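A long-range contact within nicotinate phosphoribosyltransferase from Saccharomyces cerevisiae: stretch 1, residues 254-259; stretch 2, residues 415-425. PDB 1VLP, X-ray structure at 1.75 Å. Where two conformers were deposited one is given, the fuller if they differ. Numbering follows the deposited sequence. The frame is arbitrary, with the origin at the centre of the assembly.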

# COMPACT_ATOMS: atom_id res chain seq x y z
N SER A 254 -1.34 -23.64 -1.42
CA SER A 254 -1.30 -25.03 -1.02
C SER A 254 -0.99 -25.22 0.47
O SER A 254 -0.80 -26.34 0.91
CB SER A 254 -0.32 -25.80 -1.92
OG SER A 254 0.84 -25.01 -2.15
N GLU A 255 -0.98 -24.12 1.23
CA GLU A 255 -0.73 -24.15 2.66
C GLU A 255 0.68 -24.68 3.02
O GLU A 255 0.90 -25.23 4.10
CB GLU A 255 -1.88 -24.85 3.40
CG GLU A 255 -3.19 -24.05 3.28
CD GLU A 255 -4.23 -24.48 4.28
OE1 GLU A 255 -4.53 -25.70 4.36
OE2 GLU A 255 -4.75 -23.61 4.99
N ASP A 256 1.64 -24.49 2.11
CA ASP A 256 3.03 -24.71 2.44
C ASP A 256 3.59 -23.39 3.01
O ASP A 256 4.18 -22.57 2.27
CB ASP A 256 3.84 -25.13 1.20
CG ASP A 256 5.23 -25.65 1.58
OD1 ASP A 256 5.70 -25.43 2.73
OD2 ASP A 256 5.85 -26.33 0.73
N TYR A 257 3.43 -23.21 4.32
CA TYR A 257 3.94 -22.02 4.96
C TYR A 257 5.41 -22.16 5.21
O TYR A 257 6.13 -21.18 5.16
CB TYR A 257 3.20 -21.70 6.27
CG TYR A 257 1.82 -21.15 6.02
CD1 TYR A 257 0.76 -22.01 5.69
CD2 TYR A 257 1.58 -19.78 6.07
CE1 TYR A 257 -0.51 -21.49 5.46
CE2 TYR A 257 0.34 -19.26 5.83
CZ TYR A 257 -0.71 -20.12 5.54
OH TYR A 257 -1.94 -19.59 5.29
N LEU A 258 5.85 -23.40 5.45
CA LEU A 258 7.27 -23.69 5.75
C LEU A 258 8.19 -23.16 4.62
O LEU A 258 9.28 -22.69 4.89
CB LEU A 258 7.49 -25.19 5.96
CG LEU A 258 8.86 -25.63 6.50
CD1 LEU A 258 9.10 -25.05 7.89
CD2 LEU A 258 8.95 -27.15 6.53
N HIS A 259 7.75 -23.24 3.37
CA HIS A 259 8.57 -22.79 2.26
C HIS A 259 8.07 -21.55 1.55
O HIS A 259 8.60 -21.20 0.51
CB HIS A 259 8.74 -23.92 1.25
CG HIS A 259 9.24 -25.19 1.86
ND1 HIS A 259 8.47 -26.33 1.94
CD2 HIS A 259 10.43 -25.49 2.43
CE1 HIS A 259 9.18 -27.29 2.52
NE2 HIS A 259 10.36 -26.81 2.83
N ALA A 415 -7.37 -20.34 14.13
CA ALA A 415 -6.91 -21.71 14.10
C ALA A 415 -5.71 -21.84 13.16
O ALA A 415 -4.72 -22.53 13.46
CB ALA A 415 -8.05 -22.64 13.65
N THR A 416 -5.82 -21.17 12.01
CA THR A 416 -4.78 -21.20 11.00
C THR A 416 -3.53 -20.52 11.52
O THR A 416 -2.41 -21.02 11.34
CB THR A 416 -5.27 -20.54 9.69
OG1 THR A 416 -6.45 -21.25 9.23
CG2 THR A 416 -4.21 -20.59 8.63
N VAL A 417 -3.72 -19.38 12.16
CA VAL A 417 -2.60 -18.60 12.70
C VAL A 417 -1.84 -19.46 13.75
O VAL A 417 -0.59 -19.54 13.75
CB VAL A 417 -3.10 -17.27 13.32
CG1 VAL A 417 -2.01 -16.60 14.14
CG2 VAL A 417 -3.64 -16.31 12.21
N LYS A 418 -2.60 -20.08 14.66
CA LYS A 418 -2.01 -21.03 15.59
C LYS A 418 -1.21 -22.17 14.95
O LYS A 418 -0.08 -22.44 15.42
CB LYS A 418 -3.11 -21.64 16.46
CG LYS A 418 -2.61 -22.71 17.41
CD LYS A 418 -3.64 -23.05 18.44
CE LYS A 418 -3.33 -24.42 19.02
NZ LYS A 418 -4.08 -24.60 20.27
N ARG A 419 -1.79 -22.84 13.97
CA ARG A 419 -1.17 -23.95 13.24
C ARG A 419 0.15 -23.50 12.57
O ARG A 419 1.13 -24.22 12.59
CB ARG A 419 -2.04 -24.40 12.06
CG ARG A 419 -3.29 -25.24 12.32
CD ARG A 419 -3.84 -25.89 11.01
NE ARG A 419 -3.80 -25.06 9.77
CZ ARG A 419 -2.81 -25.06 8.87
NH1 ARG A 419 -1.74 -25.81 9.05
NH2 ARG A 419 -2.89 -24.31 7.78
N VAL A 420 0.12 -22.31 11.96
CA VAL A 420 1.27 -21.74 11.24
C VAL A 420 2.39 -21.36 12.21
O VAL A 420 3.56 -21.69 11.97
CB VAL A 420 0.89 -20.52 10.33
CG1 VAL A 420 2.12 -19.81 9.76
CG2 VAL A 420 0.01 -20.95 9.19
N LYS A 421 2.06 -20.71 13.32
CA LYS A 421 3.08 -20.40 14.34
C LYS A 421 3.82 -21.65 14.81
O LYS A 421 5.05 -21.62 15.05
CB LYS A 421 2.45 -19.69 15.52
CG LYS A 421 2.16 -18.25 15.27
CD LYS A 421 1.25 -17.74 16.37
CE LYS A 421 1.15 -16.28 16.44
NZ LYS A 421 0.19 -15.95 17.55
N GLU A 422 3.09 -22.76 14.89
CA GLU A 422 3.67 -24.05 15.27
C GLU A 422 4.58 -24.57 14.17
O GLU A 422 5.75 -24.88 14.45
CB GLU A 422 2.54 -25.04 15.57
CG GLU A 422 1.75 -24.67 16.82
CD GLU A 422 0.50 -25.53 17.09
OE1 GLU A 422 0.17 -26.43 16.26
OE2 GLU A 422 -0.15 -25.29 18.14
N GLU A 423 4.07 -24.61 12.93
CA GLU A 423 4.83 -25.08 11.75
C GLU A 423 6.12 -24.29 11.54
O GLU A 423 7.14 -24.86 11.14
CB GLU A 423 3.97 -25.11 10.50
CG GLU A 423 2.84 -26.16 10.51
CD GLU A 423 1.78 -25.95 9.43
OE1 GLU A 423 2.00 -25.12 8.50
OE2 GLU A 423 0.72 -26.63 9.51
N LEU A 424 6.09 -22.99 11.84
CA LEU A 424 7.26 -22.11 11.67
C LEU A 424 8.14 -22.02 12.91
O LEU A 424 9.13 -21.27 12.94
CB LEU A 424 6.82 -20.70 11.24
CG LEU A 424 6.06 -20.75 9.91
CD1 LEU A 424 5.77 -19.38 9.39
CD2 LEU A 424 6.79 -21.62 8.86
N GLY A 425 7.80 -22.81 13.93
CA GLY A 425 8.61 -22.86 15.14
C GLY A 425 8.54 -21.70 16.10
O GLY A 425 9.37 -21.60 17.00

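The most striking feature of this contact is a methyl group seated almost exactly on the axis of an aromatic ring: CG2 of Val420 lies 3.5 Å from the centroid of the six ring atoms of Tyr257, only 4° off the ring normal. In this CH-pi contact the weakly polarized methyl hydrogens meet the electron-rich ring face. No hydrogen bond joins the two stretches, so packing and one salt bridge hold them together.

Stretch 2 is helical through Glu423, and spacings of three and four residues bring Thr416, Arg419, Val420 and Glu423 toward the irregular stretch 1. Tyr257, buried and pointing toward the helix, suits the central place because its long side chain, ending in a flat ring, can reach along more than one turn: Tyr257 OH lies 4.2 Å from Thr416 CG2, while Tyr257 CB lies 4.4 Å from Leu424 CD2. Leu424 CD2 also approaches Leu258 CD1 at 4.2 Å, extending the apolar patch with branched side chains.

Charge borders this patch. Arg419 NH1 forms a tight salt bridge with Glu423 OE2 (2.6 Å), one helical turn on, and Arg419 NH2 forms a longer one with Glu255 OE2 (3.4 Å). The guanidinium, with several nitrogens, can thus serve a carboxylate from each stretch.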